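Local coordinates for protein putative secreted lipase (Streptomyces sp. W007, PDB 5H6B) that probably hydrolyses the ester bonds of triacylglycerols as a secreted, thermostable lipase of the alpha/beta-hydrolase superfamily, at residues 33-38 and 85-90. Sequence-based numbering, arbitrary orientation.
Sequences VLVHGT and EQLDVF
Val33 and Val35, on a strand of the parallel sheet of this alpha/beta-hydrolase fold, pack against Leu87 and Phe90 of helix 80-98, which packs on one face of the sheet here. The two elements run nearly antiparallel: the axes of strand 33-35 and helix 85-90 make an angle of 165°. Their closest approach is 11.0 Å. No hydrogen bond spans this gap, and every contact across it is apolar.

Val33 points toward the helix and meets two residues through one methyl. A chi1 of 175° sets CG1 opposite the backbone N and against the Phe90 ring, where Val33 CG1 lies 3.9 Å from both Phe90 CD2 and Phe90 CE2. The approach to the ring is oblique, and the two side chains slide past each other in opposite directions. The same Val33 CG1 lies 4.3 Å from Leu87 CD1, so the valine branch touches residues about one helical turn apart. The Phe90 ring also contacts Phe61 and Leu63 of the adjacent strand 59-63.

Val35 makes contact through CG2, the branch opposite its carbonyl carbon, and its side chain crosses that of Leu87 at about a right angle. In Leu87, chi1 of 174° swings CG toward the strand, and the turn about CB-CG (chi2 63°) presents CD1 to Val35. Tyr118 and Pro115 of helix 115-121 also touch this leucine. Val35 itself touches residues of a GxSxG pattern consistent with the nucleophile elbow of this fold, so this end of the strand lies next to the probable active-site turn. Next along the helix, Asp88 belongs to a zinc site with Asp92. The Val35 pairing rests on one methyl pair, CG2 of Val35 and CD1 of Leu87, 4.1 Å apart.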
ATOM      1  N   VAL A  33       8.917   0.056  -3.328  1.00 41.54           N
ATOM      2  CA  VAL A  33       8.000  -0.961  -3.831  1.00 40.50           C
ATOM      3  C   VAL A  33       6.540  -0.531  -3.573  1.00 40.43           C
ATOM      4  O   VAL A  33       6.152  -0.279  -2.429  1.00 39.84           O
ATOM      5  CB  VAL A  33       8.301  -2.354  -3.232  1.00 40.82           C
ATOM      6  CG1 VAL A  33       7.259  -3.385  -3.657  1.00 41.02           C
ATOM      7  CG2 VAL A  33       9.690  -2.829  -3.655  1.00 42.56           C
ATOM      8  N   LEU A  34       5.758  -0.460  -4.653  1.00 37.99           N
ATOM      9  CA  LEU A  34       4.359  -0.098  -4.623  1.00 36.70           C
ATOM     10  C   LEU A  34       3.483  -1.355  -4.665  1.00 38.28           C
ATOM     11  O   LEU A  34       3.731  -2.260  -5.464  1.00 36.41           O
ATOM     12  CB  LEU A  34       4.031   0.796  -5.807  1.00 37.46           C
ATOM     13  CG  LEU A  34       4.845   2.083  -5.975  1.00 35.45           C
ATOM     14  CD1 LEU A  34       4.289   2.890  -7.142  1.00 33.99           C
ATOM     15  CD2 LEU A  34       4.865   2.925  -4.712  1.00 34.90           C
ATOM     16  N   VAL A  35       2.474  -1.404  -3.787  1.00 37.11           N
ATOM     17  CA  VAL A  35       1.658  -2.598  -3.560  1.00 36.10           C
ATOM     18  C   VAL A  35       0.192  -2.205  -3.703  1.00 36.31           C
ATOM     19  O   VAL A  35      -0.378  -1.540  -2.815  1.00 34.09           O
ATOM     20  CB  VAL A  35       1.910  -3.208  -2.162  1.00 35.83           C
ATOM     21  CG1 VAL A  35       1.190  -4.549  -2.008  1.00 37.93           C
ATOM     22  CG2 VAL A  35       3.391  -3.417  -1.933  1.00 36.74           C
ATOM     23  N   HIS A  36      -0.408  -2.599  -4.831  1.00 35.64           N
ATOM     24  CA  HIS A  36      -1.786  -2.190  -5.170  1.00 35.69           C
ATOM     25  C   HIS A  36      -2.850  -2.746  -4.236  1.00 31.99           C
ATOM     26  O   HIS A  36      -2.578  -3.593  -3.424  1.00 32.13           O
ATOM     27  CB  HIS A  36      -2.125  -2.605  -6.614  1.00 36.87           C
ATOM     28  CG  HIS A  36      -2.105  -4.073  -6.826  1.00 34.57           C
ATOM     29  ND1 HIS A  36      -3.088  -4.910  -6.347  1.00 36.49           N
ATOM     30  CD2 HIS A  36      -1.200  -4.860  -7.446  1.00 35.86           C
ATOM     31  CE1 HIS A  36      -2.783  -6.157  -6.664  1.00 36.83           C
ATOM     32  NE2 HIS A  36      -1.648  -6.148  -7.340  1.00 36.21           N
ATOM     33  N   GLY A  37      -4.084  -2.333  -4.443  1.00 33.05           N
ATOM     34  CA  GLY A  37      -5.211  -2.735  -3.627  1.00 35.00           C
ATOM     35  C   GLY A  37      -6.020  -3.807  -4.305  1.00 35.44           C
ATOM     36  O   GLY A  37      -5.563  -4.449  -5.272  1.00 38.83           O
ATOM     37  N   THR A  38      -7.208  -4.026  -3.763  1.00 34.05           N
ATOM     38  CA  THR A  38      -8.095  -5.068  -4.261  1.00 34.38           C
ATOM     39  C   THR A  38      -8.583  -4.656  -5.628  1.00 31.40           C
ATOM     40  O   THR A  38      -8.895  -3.502  -5.849  1.00 30.72           O
ATOM     41  CB  THR A  38      -9.278  -5.289  -3.290  1.00 35.73           C
ATOM     42  OG1 THR A  38      -8.762  -5.569  -1.980  1.00 33.82           O
ATOM     43  CG2 THR A  38     -10.129  -6.454  -3.729  1.00 36.04           C
ATOM     44  N   GLU A  85       3.635 -13.886   0.240  1.00 43.75           N
ATOM     45  CA  GLU A  85       4.793 -14.637  -0.262  1.00 47.13           C
ATOM     46  C   GLU A  85       5.259 -14.097  -1.600  1.00 44.16           C
ATOM     47  O   GLU A  85       6.461 -14.000  -1.825  1.00 46.10           O
ATOM     48  CB  GLU A  85       4.523 -16.149  -0.334  1.00 53.14           C
ATOM     49  CG  GLU A  85       5.657 -17.014  -0.924  1.00 59.70           C
ATOM     50  CD  GLU A  85       7.062 -16.759  -0.334  1.00 66.34           C
ATOM     51  OE1 GLU A  85       7.190 -16.459   0.884  1.00 68.68           O
ATOM     52  OE2 GLU A  85       8.056 -16.866  -1.102  1.00 67.31           O
ATOM     53  N   GLN A  86       4.333 -13.711  -2.479  1.00 45.11           N
ATOM     54  CA  GLN A  86       4.727 -13.051  -3.752  1.00 44.47           C
ATOM     55  C   GLN A  86       5.511 -11.760  -3.498  1.00 44.72           C
ATOM     56  O   GLN A  86       6.490 -11.454  -4.192  1.00 46.53           O
ATOM     57  CB  GLN A  86       3.511 -12.721  -4.610  1.00 44.15           C
ATOM     58  CG  GLN A  86       2.752 -13.913  -5.133  1.00 44.16           C
ATOM     59  CD  GLN A  86       1.497 -13.486  -5.845  1.00 46.43           C
ATOM     60  OE1 GLN A  86       0.478 -13.197  -5.226  1.00 46.96           O
ATOM     61  NE2 GLN A  86       1.562 -13.434  -7.158  1.00 51.22           N
ATOM     62  N   LEU A  87       5.053 -11.005  -2.501  1.00 45.23           N
ATOM     63  CA  LEU A  87       5.712  -9.766  -2.083  1.00 45.85           C
ATOM     64  C   LEU A  87       7.132 -10.056  -1.585  1.00 47.04           C
ATOM     65  O   LEU A  87       8.076  -9.337  -1.942  1.00 41.80           O
ATOM     66  CB  LEU A  87       4.880  -9.059  -0.995  1.00 45.92           C
ATOM     67  CG  LEU A  87       5.487  -7.821  -0.334  1.00 44.68           C
ATOM     68  CD1 LEU A  87       5.690  -6.722  -1.359  1.00 44.23           C
ATOM     69  CD2 LEU A  87       4.625  -7.338   0.825  1.00 45.01           C
ATOM     70  N   ASP A  88       7.256 -11.113  -0.777  1.00 49.98           N
ATOM     71  CA  ASP A  88       8.550 -11.613  -0.281  1.00 50.81           C
ATOM     72  C   ASP A  88       9.557 -11.828  -1.414  1.00 50.44           C
ATOM     73  O   ASP A  88      10.630 -11.197  -1.418  1.00 52.35           O
ATOM     74  CB  ASP A  88       8.339 -12.908   0.528  1.00 54.86           C
ATOM     75  CG  ASP A  88       9.575 -13.350   1.319  1.00 56.52           C
ATOM     76  OD1 ASP A  88      10.673 -12.744   1.197  1.00 59.06           O
ATOM     77  OD2 ASP A  88       9.415 -14.334   2.071  1.00 56.06           O
ATOM     78  N   VAL A  89       9.194 -12.687  -2.373  1.00 49.98           N
ATOM     79  CA  VAL A  89      10.022 -12.949  -3.577  1.00 49.19           C
ATOM     80  C   VAL A  89      10.336 -11.648  -4.335  1.00 47.11           C
ATOM     81  O   VAL A  89      11.482 -11.410  -4.753  1.00 47.89           O
ATOM     82  CB  VAL A  89       9.323 -13.952  -4.536  1.00 50.74           C
ATOM     83  CG1 VAL A  89       9.999 -13.998  -5.906  1.00 47.85           C
ATOM     84  CG2 VAL A  89       9.275 -15.345  -3.915  1.00 49.40           C
ATOM     85  N   PHE A  90       9.323 -10.800  -4.496  1.00 47.46           N
ATOM     86  CA  PHE A  90       9.493  -9.550  -5.250  1.00 46.43           C
ATOM     87  C   PHE A  90      10.482  -8.577  -4.582  1.00 45.13           C
ATOM     88  O   PHE A  90      11.320  -7.986  -5.271  1.00 49.94           O
ATOM     89  CB  PHE A  90       8.137  -8.882  -5.498  1.00 44.38           C
ATOM     90  CG  PHE A  90       8.198  -7.710  -6.440  1.00 43.83           C
ATOM     91  CD1 PHE A  90       8.112  -7.900  -7.805  1.00 42.19           C
ATOM     92  CD2 PHE A  90       8.341  -6.409  -5.954  1.00 44.53           C
ATOM     93  CE1 PHE A  90       8.160  -6.824  -8.676  1.00 42.43           C
ATOM     94  CE2 PHE A  90       8.381  -5.330  -6.816  1.00 42.85           C
ATOM     95  CZ  PHE A  90       8.292  -5.539  -8.185  1.00 43.98           C
TER